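Local structure of agmatinase (Burkholderia thailandensis, 4DZ4) at residues Ser52-Leu56 with Asp103-Asp107; Thr60-Ser64 with Thr258-Val262; Arg131-Leu135 with Leu283-Val288; Gly136-Thr142 with Asp287-Val291; Ile160-Cys166 with Val198-Thr204. The protein probably catalyses the manganese-dependent hydrolysis of agmatine to putrescine and urea. All coordinates share one frame; numbering follows the deposited sequence.

All five contacts are buried. Contacts 3 and 4 lie nearest the middle of the chain; contacts 1, 2 and 5 are further out and also meet other subunits. Contacts 1, 3, 4 and 5 belong to one parallel sheet, and contacts 3 and 4 share Asp287 and Val288 on strand 282-289. Contact 3 is mostly backbone pairing between strands. Contacts 4 and 5 take up the chain where strands end, and there polar groups and manganese ligands take over; both touch the same manganese ion and share a water. Contact 1 is largely apolar. Contact 2 joins two loops and relies on one arginine.

Contact 1: residues Ser52-Leu56 with Asp103-Asp107; sequences SGVPL and DCWFD
The ring of Phe106 lies against Pro55 and Leu56. Its outer carbons do the touching. CE2 of Phe106 is 3.9 Å from CD of Pro55, and the two side chains run past each other in opposite directions. The carbonyl of Pro55 meets the ring edge near its plane, with Pro55 O 3.4 Å from Phe106 CZ. The side chains of Leu56 and Phe106 cross at about a right angle, with Leu56 CD1 4.1 Å from Phe106 CZ. With chi1 at 57°, CG of Phe106 sits between its backbone N and carbonyl carbon, and this turns the edge of the ring toward Pro55. Pro55 is the centre of an inverse gamma turn.

Before the turn the backbones pair in parallel, Gly53 with Asp103. Cys104 N gives a nearly straight hydrogen bond of 2.8 Å to Gly53 O. CB of Cys104 packs on CG2 of Val54 at 4.0 Å. The carboxylate of Asp103 bends over Gly53, with OD1 3.1 Å from Gly53 CA. OD1 also forms a salt bridge with Arg74, and OD2 accepts from Gly31 N of a neighbouring subunit.

One direct backbone bond joins the two segments, and apolar packing carries the contact beyond it. The buried carboxylate is held by an arginine and a neighbouring subunit, which would favour its charged form.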
# COMPACT_ATOMS: atom_id res chain seq x y z
N SER B 52 -18.12 0.58 -22.87
CA SER B 52 -17.37 1.83 -23.01
C SER B 52 -17.16 2.38 -21.62
O SER B 52 -17.87 1.98 -20.69
CB SER B 52 -18.11 2.84 -23.91
OG SER B 52 -19.28 3.35 -23.28
N GLY B 53 -16.20 3.28 -21.49
CA GLY B 53 -15.94 3.92 -20.20
C GLY B 53 -16.39 5.38 -20.20
O GLY B 53 -16.35 6.06 -21.24
N VAL B 54 -16.81 5.87 -19.04
CA VAL B 54 -17.05 7.32 -18.86
C VAL B 54 -16.24 7.72 -17.63
O VAL B 54 -16.65 7.43 -16.51
CB VAL B 54 -18.55 7.69 -18.65
CG1 VAL B 54 -18.69 9.20 -18.53
CG2 VAL B 54 -19.41 7.21 -19.83
N PRO B 55 -15.06 8.33 -17.84
CA PRO B 55 -14.07 8.47 -16.74
C PRO B 55 -14.27 9.77 -15.95
O PRO B 55 -13.41 10.65 -15.93
CB PRO B 55 -12.74 8.51 -17.49
CG PRO B 55 -13.09 9.18 -18.79
CD PRO B 55 -14.44 8.58 -19.16
N LEU B 56 -15.42 9.85 -15.29
CA LEU B 56 -15.81 11.07 -14.57
C LEU B 56 -15.66 10.90 -13.07
O LEU B 56 -16.10 9.88 -12.51
CB LEU B 56 -17.28 11.35 -14.86
CG LEU B 56 -17.91 12.57 -14.20
CD1 LEU B 56 -17.30 13.89 -14.73
CD2 LEU B 56 -19.44 12.59 -14.39
N ASP B 103 -13.44 5.03 -24.62
CA ASP B 103 -14.11 5.92 -23.66
C ASP B 103 -14.84 7.11 -24.27
O ASP B 103 -14.54 7.55 -25.38
CB ASP B 103 -13.08 6.45 -22.65
CG ASP B 103 -12.43 5.35 -21.82
OD1 ASP B 103 -13.13 4.37 -21.44
OD2 ASP B 103 -11.21 5.44 -21.55
N CYS B 104 -15.80 7.62 -23.50
CA CYS B 104 -16.45 8.89 -23.81
C CYS B 104 -15.47 10.00 -23.48
O CYS B 104 -15.16 10.21 -22.32
CB CYS B 104 -17.73 9.05 -22.99
SG CYS B 104 -18.61 10.61 -23.34
N TRP B 105 -14.98 10.71 -24.50
CA TRP B 105 -14.18 11.91 -24.28
C TRP B 105 -15.05 13.06 -23.81
O TRP B 105 -16.20 13.22 -24.24
CB TRP B 105 -13.41 12.29 -25.55
CG TRP B 105 -12.49 13.46 -25.29
CD1 TRP B 105 -11.19 13.43 -24.76
CD2 TRP B 105 -12.81 14.88 -25.44
NE1 TRP B 105 -10.69 14.70 -24.62
CE2 TRP B 105 -11.63 15.63 -24.99
CE3 TRP B 105 -13.93 15.58 -25.88
CZ2 TRP B 105 -11.58 17.02 -25.01
CZ3 TRP B 105 -13.88 16.98 -25.89
CH2 TRP B 105 -12.73 17.68 -25.47
N PHE B 106 -14.51 13.86 -22.89
CA PHE B 106 -15.18 15.11 -22.53
C PHE B 106 -14.13 16.11 -22.07
O PHE B 106 -13.02 15.73 -21.69
CB PHE B 106 -16.27 14.92 -21.47
CG PHE B 106 -15.77 14.29 -20.19
CD1 PHE B 106 -15.15 15.07 -19.23
CD2 PHE B 106 -15.93 12.93 -19.96
CE1 PHE B 106 -14.67 14.50 -18.05
CE2 PHE B 106 -15.47 12.35 -18.80
CZ PHE B 106 -14.82 13.13 -17.85
N ASP B 107 -14.51 17.38 -22.10
CA ASP B 107 -13.65 18.47 -21.70
C ASP B 107 -13.98 18.82 -20.25
O ASP B 107 -14.93 19.56 -19.98
CB ASP B 107 -13.92 19.65 -22.62
CG ASP B 107 -13.07 20.86 -22.30
OD1 ASP B 107 -12.22 20.78 -21.39
OD2 ASP B 107 -13.28 21.88 -22.99

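Contact 2: residues Thr60-Ser64 with Thr258-Val262; sequences TTFRS and TGTPV. With EDO (1,2-ethanediol), chain C; EDO (1,2-ethanediol), chain D; EDO (1,2-ethanediol), chain U.
Arg63 makes both hydrogen bonds between the two loops. Its NH1 gives one to Thr258 O at 3.0 Å, with the acceptor in the guanidinium plane. Its backbone N gives the other, a longer bond of 3.3 Å, to Gly259 O. NH2 forms a salt bridge with Glu299 of a neighbouring subunit. A second neighbouring subunit also packs here. Arg63 NE donates to O1 of an ethanediol at 2.9 Å, probably a molecule from the crystallisation liquor. The chain of Arg63 is extended from CG to NE, and this carries the guanidinium out to Thr258.

Pro261 crosses the arginine at about a right angle. Its CG lies over one guanidinium face, 3.6 Å from NH1 of Arg63. Within segment 60-64, CG of Arg63 sits over the centre of the Phe62 ring. CD2 of that Phe62 ring is 3.1 Å from Gly259 O, and CB of Phe62 meets CG2 of Thr260 at 3.8 Å.

Thr260 also touches His165, a manganese ligand, so the contact borders the metal site. Segment 60-64 lies between strand 49-54 and helix 69-76. Segment 258-262 lies between strand 240-246 and helix 268-276.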
# COMPACT_ATOMS: atom_id res chain seq x y z
N THR B 60 -18.33 13.73 -7.56
CA THR B 60 -18.16 13.00 -6.29
C THR B 60 -18.24 13.89 -5.06
O THR B 60 -17.89 15.09 -5.08
CB THR B 60 -16.83 12.22 -6.21
OG1 THR B 60 -15.74 13.12 -6.46
CG2 THR B 60 -16.76 11.05 -7.19
N THR B 61 -18.71 13.31 -3.96
CA THR B 61 -18.89 14.10 -2.73
C THR B 61 -17.86 13.81 -1.66
O THR B 61 -17.71 14.61 -0.72
CB THR B 61 -20.28 13.88 -2.10
OG1 THR B 61 -20.48 12.48 -1.87
CG2 THR B 61 -21.38 14.41 -3.04
N PHE B 62 -17.14 12.70 -1.79
CA PHE B 62 -16.10 12.40 -0.81
C PHE B 62 -14.79 12.18 -1.54
O PHE B 62 -14.22 13.17 -2.01
CB PHE B 62 -16.50 11.25 0.18
CG PHE B 62 -15.45 10.96 1.24
CD1 PHE B 62 -14.54 11.95 1.65
CD2 PHE B 62 -15.34 9.67 1.79
CE1 PHE B 62 -13.54 11.67 2.62
CE2 PHE B 62 -14.36 9.38 2.76
CZ PHE B 62 -13.46 10.38 3.16
N ARG B 63 -14.29 10.96 -1.62
CA ARG B 63 -13.00 10.77 -2.30
C ARG B 63 -13.18 10.84 -3.80
O ARG B 63 -14.14 10.31 -4.35
CB ARG B 63 -12.39 9.41 -2.00
CG ARG B 63 -12.22 9.13 -0.52
CD ARG B 63 -12.26 7.61 -0.38
NE ARG B 63 -11.79 7.19 0.94
CZ ARG B 63 -11.83 5.91 1.34
NH1 ARG B 63 -12.31 4.97 0.52
NH2 ARG B 63 -11.37 5.58 2.54
N SER B 64 -12.22 11.48 -4.46
CA SER B 64 -12.15 11.41 -5.93
C SER B 64 -11.31 10.18 -6.31
O SER B 64 -10.58 9.63 -5.49
CB SER B 64 -11.52 12.68 -6.51
OG SER B 64 -10.36 13.05 -5.78
N THR B 258 -13.46 2.54 -3.42
CA THR B 258 -14.63 3.33 -3.79
C THR B 258 -14.63 4.65 -3.01
O THR B 258 -13.98 4.77 -1.97
CB THR B 258 -15.93 2.49 -3.63
OG1 THR B 258 -16.97 3.06 -4.45
CG2 THR B 258 -16.36 2.38 -2.15
N GLY B 259 -15.33 5.66 -3.53
CA GLY B 259 -15.23 7.01 -2.95
C GLY B 259 -16.05 7.24 -1.68
O GLY B 259 -15.71 8.12 -0.90
N THR B 260 -17.14 6.47 -1.50
CA THR B 260 -18.06 6.63 -0.36
C THR B 260 -18.38 5.27 0.28
O THR B 260 -19.52 4.76 0.17
CB THR B 260 -19.38 7.37 -0.74
OG1 THR B 260 -19.92 6.79 -1.93
CG2 THR B 260 -19.13 8.85 -1.00
N PRO B 261 -17.40 4.68 0.97
CA PRO B 261 -17.57 3.36 1.59
C PRO B 261 -18.50 3.43 2.81
O PRO B 261 -18.34 4.33 3.69
CB PRO B 261 -16.14 2.99 2.02
CG PRO B 261 -15.42 4.29 2.20
CD PRO B 261 -16.00 5.15 1.09
N VAL B 262 -19.40 2.45 2.91
CA VAL B 262 -20.36 2.40 4.03
C VAL B 262 -20.37 0.97 4.59
O VAL B 262 -20.66 0.00 3.84
CB VAL B 262 -21.80 2.77 3.58
CG1 VAL B 262 -22.74 2.83 4.77
CG2 VAL B 262 -21.82 4.10 2.83
C1 EDO C . -8.61 11.22 -3.74
O1 EDO C . -8.00 10.60 -2.68
C2 EDO C . -9.90 11.57 -3.11
O2 EDO C . -10.13 12.93 -3.32
C1 EDO D . -9.87 10.10 2.85
O1 EDO D . -9.86 8.71 2.55
C2 EDO D . -9.11 10.31 4.15
O2 EDO D . -10.05 10.23 5.22
C1 EDO U . -24.26 11.58 -1.64
O1 EDO U . -23.76 12.55 -0.72
C2 EDO U . -23.81 10.20 -1.20
O2 EDO U . -22.40 10.17 -1.45

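Contact 3: residues Arg131-Leu135 with Leu283-Val288; sequences RMLTL and LIGADV
Leu133 CD1 packs on Ala286 CB at 4.0 Å, on one face of two parallel strands. Leu135 and Val288 follow on the same face. On the other face CB of Thr134 lies 4.0 Å from CB of Asp287. Three backbone hydrogen bonds tie the strands: Ala286 N to Met132 O at 3.0 Å, Thr134 N to Ala286 O, and Val288 N to Thr134 O at 2.9 Å.

At the start of the pair a water takes the place of a direct bond, accepting from Met132 N and donating to Ile284 O. A second water joins Thr134 OG1 to Ala286 O. Arg131 bends at chi2 (-70°) and lays its guanidinium beneath a carbonyl: Leu283 O stands over the centre of one face, 3.8 Å from CZ of Arg131. CD of Arg131 comes to 3.4 Å from Ile284 O.

Helix 300-323 packs on the Leu133 and Ala286 face. Helix 142-153 packs on the Thr134 and Asp287 face. The carboxylate of Asp287 accepts hydrogen bonds from Tyr242 and Thr244 on the next strand.

The chemistry is that of the middle of a parallel sheet. Main-chain groups are paired directly or through water, and the buried carboxylate is satisfied by hydroxyls of the next strand.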
# COMPACT_ATOMS: atom_id res chain seq x y z
N ARG B 131 -26.74 -2.90 -27.26
CA ARG B 131 -26.98 -2.52 -25.86
C ARG B 131 -25.71 -1.85 -25.36
O ARG B 131 -24.61 -2.15 -25.86
CB ARG B 131 -27.19 -3.75 -24.98
CG ARG B 131 -28.26 -4.73 -25.43
CD ARG B 131 -29.65 -4.16 -25.28
NE ARG B 131 -30.61 -5.24 -25.48
CZ ARG B 131 -31.93 -5.08 -25.52
NH1 ARG B 131 -32.47 -3.87 -25.41
NH2 ARG B 131 -32.70 -6.14 -25.69
N MET B 132 -25.85 -1.01 -24.34
CA MET B 132 -24.69 -0.37 -23.69
C MET B 132 -24.41 -1.00 -22.34
O MET B 132 -25.31 -1.12 -21.52
CB MET B 132 -24.89 1.13 -23.50
CG MET B 132 -24.90 1.90 -24.81
SD MET B 132 -25.07 3.68 -24.51
CE MET B 132 -23.50 4.10 -23.74
N LEU B 133 -23.17 -1.43 -22.15
CA LEU B 133 -22.66 -1.78 -20.82
C LEU B 133 -21.55 -0.76 -20.49
O LEU B 133 -20.47 -0.79 -21.08
CB LEU B 133 -22.09 -3.20 -20.87
CG LEU B 133 -21.52 -3.74 -19.56
CD1 LEU B 133 -22.46 -3.51 -18.41
CD2 LEU B 133 -21.14 -5.23 -19.68
N THR B 134 -21.85 0.17 -19.59
CA THR B 134 -20.95 1.31 -19.40
C THR B 134 -20.20 1.19 -18.07
O THR B 134 -20.78 0.82 -17.06
CB THR B 134 -21.75 2.62 -19.49
OG1 THR B 134 -22.49 2.64 -20.73
CG2 THR B 134 -20.80 3.85 -19.50
N LEU B 135 -18.90 1.49 -18.11
CA LEU B 135 -18.04 1.40 -16.91
C LEU B 135 -17.79 2.83 -16.45
O LEU B 135 -17.31 3.65 -17.24
CB LEU B 135 -16.71 0.74 -17.27
CG LEU B 135 -16.81 -0.63 -17.96
CD1 LEU B 135 -15.42 -1.20 -18.32
CD2 LEU B 135 -17.60 -1.58 -17.06
N LEU B 283 -33.76 -6.40 -19.83
CA LEU B 283 -32.62 -5.56 -19.51
C LEU B 283 -32.18 -4.82 -20.78
O LEU B 283 -31.71 -5.45 -21.73
CB LEU B 283 -31.51 -6.45 -18.99
CG LEU B 283 -30.20 -5.75 -18.68
CD1 LEU B 283 -30.36 -4.81 -17.50
CD2 LEU B 283 -29.10 -6.79 -18.43
N ILE B 284 -32.37 -3.50 -20.80
CA ILE B 284 -32.12 -2.67 -22.01
C ILE B 284 -30.72 -2.06 -22.04
O ILE B 284 -30.25 -1.64 -23.10
CB ILE B 284 -33.12 -1.48 -22.09
CG1 ILE B 284 -32.82 -0.44 -20.99
CG2 ILE B 284 -34.54 -2.01 -22.01
CD1 ILE B 284 -33.55 0.88 -21.08
N GLY B 285 -30.07 -2.00 -20.88
CA GLY B 285 -28.78 -1.31 -20.72
C GLY B 285 -28.32 -1.46 -19.29
O GLY B 285 -29.13 -1.74 -18.40
N ALA B 286 -27.04 -1.24 -19.05
CA ALA B 286 -26.51 -1.37 -17.67
C ALA B 286 -25.23 -0.58 -17.50
O ALA B 286 -24.57 -0.25 -18.47
CB ALA B 286 -26.26 -2.84 -17.33
N ASP B 287 -24.87 -0.34 -16.24
CA ASP B 287 -23.57 0.26 -15.95
C ASP B 287 -23.04 -0.25 -14.61
O ASP B 287 -23.81 -0.79 -13.81
CB ASP B 287 -23.61 1.81 -16.09
CG ASP B 287 -24.54 2.47 -15.09
OD1 ASP B 287 -24.54 2.09 -13.89
OD2 ASP B 287 -25.27 3.41 -15.48
N VAL B 288 -21.73 -0.13 -14.44
CA VAL B 288 -21.07 -0.53 -13.22
C VAL B 288 -20.15 0.64 -12.87
O VAL B 288 -19.25 0.96 -13.64
CB VAL B 288 -20.25 -1.82 -13.44
CG1 VAL B 288 -19.59 -2.25 -12.13
CG2 VAL B 288 -21.14 -2.92 -14.03
O HOH W 1 -28.39 -0.08 -24.08
O HOH W 2 -25.10 2.04 -20.19

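Contact 4: residues Gly136-Thr142 with Asp287-Val291; sequences GGDHYIT and DVVEV. With MN (manganese (II) ion), chain P.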
# COMPACT_ATOMS: atom_id res chain seq x y z
N GLY B 136 -18.09 3.11 -15.18
CA GLY B 136 -17.80 4.40 -14.59
C GLY B 136 -16.40 4.44 -13.96
O GLY B 136 -15.71 3.44 -13.91
N GLY B 137 -15.97 5.59 -13.41
CA GLY B 137 -16.75 6.82 -13.41
C GLY B 137 -17.72 6.86 -12.23
O GLY B 137 -18.21 5.83 -11.74
N ASP B 138 -18.00 8.07 -11.78
CA ASP B 138 -18.93 8.24 -10.66
C ASP B 138 -20.39 8.10 -11.10
O ASP B 138 -20.70 8.05 -12.30
CB ASP B 138 -18.62 9.52 -9.85
CG ASP B 138 -19.11 10.82 -10.54
OD1 ASP B 138 -20.26 10.86 -11.03
OD2 ASP B 138 -18.34 11.83 -10.52
N HIS B 139 -21.28 7.95 -10.12
CA HIS B 139 -22.67 7.59 -10.44
C HIS B 139 -23.44 8.62 -11.23
O HIS B 139 -24.48 8.30 -11.82
CB HIS B 139 -23.43 7.22 -9.16
CG HIS B 139 -24.36 6.04 -9.33
ND1 HIS B 139 -24.76 5.26 -8.30
CD2 HIS B 139 -24.96 5.51 -10.47
CE1 HIS B 139 -25.55 4.29 -8.75
NE2 HIS B 139 -25.69 4.43 -10.09
N TYR B 140 -22.96 9.87 -11.24
CA TYR B 140 -23.66 10.90 -12.01
C TYR B 140 -23.86 10.45 -13.46
O TYR B 140 -24.87 10.80 -14.09
CB TYR B 140 -22.90 12.23 -11.99
CG TYR B 140 -23.58 13.25 -12.86
CD1 TYR B 140 -24.64 14.01 -12.38
CD2 TYR B 140 -23.19 13.43 -14.20
CE1 TYR B 140 -25.30 14.92 -13.20
CE2 TYR B 140 -23.84 14.33 -15.03
CZ TYR B 140 -24.88 15.09 -14.51
OH TYR B 140 -25.55 16.00 -15.31
N ILE B 141 -22.91 9.67 -14.00
CA ILE B 141 -23.00 9.30 -15.44
C ILE B 141 -24.32 8.63 -15.80
O ILE B 141 -24.79 8.72 -16.95
CB ILE B 141 -21.80 8.44 -15.91
CG1 ILE B 141 -21.88 6.99 -15.37
CG2 ILE B 141 -20.46 9.15 -15.58
CD1 ILE B 141 -20.83 6.03 -15.94
N THR B 142 -24.94 7.95 -14.83
CA THR B 142 -26.16 7.21 -15.12
C THR B 142 -27.35 8.11 -15.52
O THR B 142 -28.23 7.69 -16.29
CB THR B 142 -26.52 6.30 -13.95
OG1 THR B 142 -25.39 5.47 -13.65
CG2 THR B 142 -27.74 5.41 -14.30
N ASP B 287 -24.87 -0.34 -16.24
CA ASP B 287 -23.57 0.26 -15.95
C ASP B 287 -23.04 -0.25 -14.61
O ASP B 287 -23.81 -0.79 -13.81
CB ASP B 287 -23.61 1.81 -16.09
CG ASP B 287 -24.54 2.47 -15.09
OD1 ASP B 287 -24.54 2.09 -13.89
OD2 ASP B 287 -25.27 3.41 -15.48
N VAL B 288 -21.73 -0.13 -14.44
CA VAL B 288 -21.07 -0.53 -13.22
C VAL B 288 -20.15 0.64 -12.87
O VAL B 288 -19.25 0.96 -13.64
CB VAL B 288 -20.25 -1.82 -13.44
CG1 VAL B 288 -19.59 -2.25 -12.13
CG2 VAL B 288 -21.14 -2.92 -14.03
N VAL B 289 -20.42 1.27 -11.73
CA VAL B 289 -19.82 2.59 -11.43
C VAL B 289 -19.10 2.62 -10.09
O VAL B 289 -19.25 1.70 -9.26
CB VAL B 289 -20.89 3.69 -11.41
CG1 VAL B 289 -21.53 3.80 -12.82
CG2 VAL B 289 -21.97 3.43 -10.34
N GLU B 290 -18.32 3.69 -9.92
CA GLU B 290 -17.71 4.15 -8.66
C GLU B 290 -16.47 3.33 -8.26
O GLU B 290 -15.99 3.45 -7.13
CB GLU B 290 -18.73 4.22 -7.51
CG GLU B 290 -19.84 5.28 -7.70
CD GLU B 290 -19.41 6.73 -7.39
OE1 GLU B 290 -18.27 7.01 -6.99
OE2 GLU B 290 -20.24 7.62 -7.56
N VAL B 291 -15.92 2.53 -9.18
CA VAL B 291 -14.61 1.91 -8.87
C VAL B 291 -13.53 3.03 -8.86
O VAL B 291 -13.42 3.80 -9.83
CB VAL B 291 -14.26 0.81 -9.89
CG1 VAL B 291 -12.83 0.32 -9.64
CG2 VAL B 291 -15.27 -0.37 -9.79
MN MN P . -24.56 5.86 -6.20
O HOH W 3 -16.73 1.53 -12.06
O HOH W 4 -23.91 6.38 -4.44
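Glu290 folds back at chi2 (-78°) and so brings its carboxylate against the start of the 3-10 segment 139-141. There OE2 accepts from His139 N at 2.8 Å, with the donor standing above the carboxylate plane. The same oxygen accepts from His179. Val289 has CG2 between its backbone N and carbonyl carbon (chi1 -63° for CG1). This methyl lies squarely over the His139 ring, 3.6 Å from the centroid, in a CH-pi contact. The other methyl, CG1, meets CD1 of Ile141 at 3.9 Å.

His139 binds one manganese ion through ND1 at 2.2 Å. Its NE2 is hydrogen-bonded to Thr244. Asp163, Asp167 and Asp246 are further ligands of this ion, together with a water. Thr142 OG1 donates to Asp287 OD2 at 2.8 Å, again from above the carboxylate plane.

The backbone of the glycine pair joins the strand end. Gly136 N bonds to Val288 O, and Glu290 N bonds to Gly137 O at 2.8 Å. The peptide between Gly136 and Gly137 is cis. A water bridges Gly136 O, Val288 O and Val291 N. Asp138 OD1 accepts from Tyr140 N, an Asx turn that starts the 3-10 segment.

The histidine ligand is therefore fixed on several sides: a methyl over its face, a hydroxyl at NE2, a carboxylate at its backbone N, and the metal at ND1. Val289 over the face and Thr244 at NE2 would limit ring rotation at the manganese site, while Glu290 anchors the backbone of His139.

Contact 5: residues Ile160-Cys166 with Val198-Thr204; sequences IHFDAHC and VQVGIRT. With MN (manganese (II) ion), chain Q; MN (manganese (II) ion), chain P.
The methyl of Ala164 is a bump that fits against the flat guanidinium of Arg203. CB of Ala164 stands over the centre of one face, 3.6 Å from NH2 of Arg203. The same NH2 donates to Gly201 O, and NH1 reaches Val262 O, so the guanidinium is held flat beneath the methyl. Ile202 pushes CD1 into the bend of the metal loop, 3.4 Å from His165 C and close to Asp163 O. Thr204 lies across His165, its CG2 3.8 Å from CD2 of the ring. Phe162 and Val200 lie side by side, pointing the same way.

Ala164 O is gripped by two donors, Arg203 N and Thr204 OG1, which arrive from opposite faces of its plane. Gln199 extends beyond CG to the edge of the His161 ring. There Gln199 NE2 donates to His161 ND1 at 3.0 Å, with ring and amide planes 54° apart. The same NE2 makes a weak bond to Cys166 O. On its far side His161 NE2 donates to Asp163 OD2 at 2.8 Å, so Gln199 positions the histidine that in turn holds a metal ligand.

Asp163 bridges the two manganese ions, OD1 to one and OD2 to the other. His165 ND1 binds the first of these at 2.3 Å. Asp163 OD1 also accepts from His165 N, in an Asx turn.

Strands 158-162 and 198-202 run parallel, joined through helix 182-188 in a beta-alpha-beta unit. A metal-binding loop with Asp-Ala-His at the end of a sheet strand is characteristic of the binuclear manganese site of the arginase family.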
# COMPACT_ATOMS: atom_id res chain seq x y z
N ILE B 160 -33.14 -0.73 -11.87
CA ILE B 160 -32.67 -1.73 -10.89
C ILE B 160 -31.32 -1.21 -10.42
O ILE B 160 -30.36 -1.19 -11.16
CB ILE B 160 -32.53 -3.15 -11.49
CG1 ILE B 160 -33.87 -3.65 -12.05
CG2 ILE B 160 -31.99 -4.09 -10.40
CD1 ILE B 160 -33.75 -4.96 -12.82
N HIS B 161 -31.26 -0.80 -9.16
CA HIS B 161 -30.15 0.04 -8.66
C HIS B 161 -29.51 -0.59 -7.45
O HIS B 161 -30.16 -0.75 -6.42
CB HIS B 161 -30.77 1.41 -8.37
CG HIS B 161 -29.86 2.41 -7.69
ND1 HIS B 161 -30.37 3.48 -7.03
CD2 HIS B 161 -28.48 2.51 -7.62
CE1 HIS B 161 -29.36 4.22 -6.54
NE2 HIS B 161 -28.21 3.64 -6.89
N PHE B 162 -28.26 -1.04 -7.60
CA PHE B 162 -27.52 -1.66 -6.50
C PHE B 162 -26.61 -0.57 -5.91
O PHE B 162 -25.81 0.01 -6.66
CB PHE B 162 -26.67 -2.82 -7.00
CG PHE B 162 -27.45 -4.01 -7.45
CD1 PHE B 162 -27.61 -5.12 -6.61
CD2 PHE B 162 -28.00 -4.06 -8.73
CE1 PHE B 162 -28.34 -6.25 -7.01
CE2 PHE B 162 -28.70 -5.19 -9.16
CZ PHE B 162 -28.87 -6.28 -8.31
N ASP B 163 -26.69 -0.30 -4.61
CA ASP B 163 -25.98 0.86 -4.05
C ASP B 163 -26.16 0.88 -2.56
O ASP B 163 -27.23 0.49 -2.06
CB ASP B 163 -26.61 2.15 -4.62
CG ASP B 163 -25.64 3.33 -4.70
OD1 ASP B 163 -24.90 3.60 -3.73
OD2 ASP B 163 -25.70 4.05 -5.72
N ALA B 164 -25.16 1.38 -1.85
CA ALA B 164 -25.37 1.76 -0.45
C ALA B 164 -26.24 3.03 -0.33
O ALA B 164 -26.77 3.31 0.75
CB ALA B 164 -24.02 2.01 0.24
N HIS B 165 -26.34 3.80 -1.43
CA HIS B 165 -26.95 5.14 -1.46
C HIS B 165 -28.10 5.22 -2.47
O HIS B 165 -28.00 4.74 -3.58
CB HIS B 165 -25.92 6.20 -1.88
CG HIS B 165 -24.65 6.16 -1.07
ND1 HIS B 165 -23.56 5.44 -1.46
CD2 HIS B 165 -24.32 6.77 0.12
CE1 HIS B 165 -22.59 5.59 -0.52
NE2 HIS B 165 -23.05 6.42 0.43
N CYS B 166 -29.17 5.89 -2.07
CA CYS B 166 -30.34 6.04 -2.94
C CYS B 166 -30.13 7.02 -4.08
O CYS B 166 -30.79 6.93 -5.14
CB CYS B 166 -31.55 6.46 -2.11
SG CYS B 166 -31.37 8.07 -1.31
N VAL B 198 -36.37 -0.37 -8.15
CA VAL B 198 -35.95 -1.00 -6.90
C VAL B 198 -34.49 -0.68 -6.61
O VAL B 198 -33.63 -0.68 -7.51
CB VAL B 198 -36.21 -2.54 -6.93
CG1 VAL B 198 -35.46 -3.22 -8.09
CG2 VAL B 198 -35.87 -3.18 -5.58
N GLN B 199 -34.22 -0.44 -5.32
CA GLN B 199 -32.88 -0.10 -4.87
C GLN B 199 -32.46 -1.18 -3.87
O GLN B 199 -33.20 -1.48 -2.95
CB GLN B 199 -32.89 1.30 -4.26
CG GLN B 199 -33.24 2.37 -5.30
CD GLN B 199 -33.30 3.78 -4.74
OE1 GLN B 199 -33.96 4.05 -3.73
NE2 GLN B 199 -32.57 4.70 -5.38
N VAL B 200 -31.28 -1.74 -4.09
CA VAL B 200 -30.84 -2.97 -3.40
C VAL B 200 -29.50 -2.73 -2.70
O VAL B 200 -28.52 -2.30 -3.33
CB VAL B 200 -30.66 -4.13 -4.40
CG1 VAL B 200 -30.29 -5.41 -3.65
CG2 VAL B 200 -31.95 -4.37 -5.21
N GLY B 201 -29.45 -3.03 -1.40
CA GLY B 201 -28.23 -2.87 -0.60
C GLY B 201 -28.16 -1.53 0.13
O GLY B 201 -27.16 -1.22 0.82
N ILE B 202 -29.22 -0.73 -0.00
CA ILE B 202 -29.32 0.59 0.65
C ILE B 202 -29.00 0.53 2.14
O ILE B 202 -29.46 -0.35 2.85
CB ILE B 202 -30.71 1.24 0.43
CG1 ILE B 202 -30.99 1.45 -1.08
CG2 ILE B 202 -30.81 2.55 1.24
CD1 ILE B 202 -30.06 2.48 -1.76
N ARG B 203 -28.21 1.48 2.60
CA ARG B 203 -27.90 1.56 4.03
C ARG B 203 -27.50 2.98 4.41
O ARG B 203 -26.69 3.20 5.33
CB ARG B 203 -26.82 0.53 4.41
CG ARG B 203 -25.57 0.53 3.55
CD ARG B 203 -24.72 -0.69 3.90
NE ARG B 203 -23.41 -0.72 3.21
CZ ARG B 203 -23.19 -1.11 1.95
NH1 ARG B 203 -21.93 -1.14 1.50
NH2 ARG B 203 -24.18 -1.49 1.14
N THR B 204 -28.17 3.95 3.75
CA THR B 204 -28.05 5.35 4.14
C THR B 204 -29.43 5.98 4.05
O THR B 204 -30.32 5.46 3.36
CB THR B 204 -27.08 6.16 3.25
OG1 THR B 204 -27.33 5.90 1.86
CG2 THR B 204 -25.62 5.79 3.60
MN MN Q . -23.09 4.68 -3.58
MN MN P . -24.56 5.86 -6.20
O HOH W 5 -29.71 6.07 0.70
O HOH W 4 -23.91 6.38 -4.44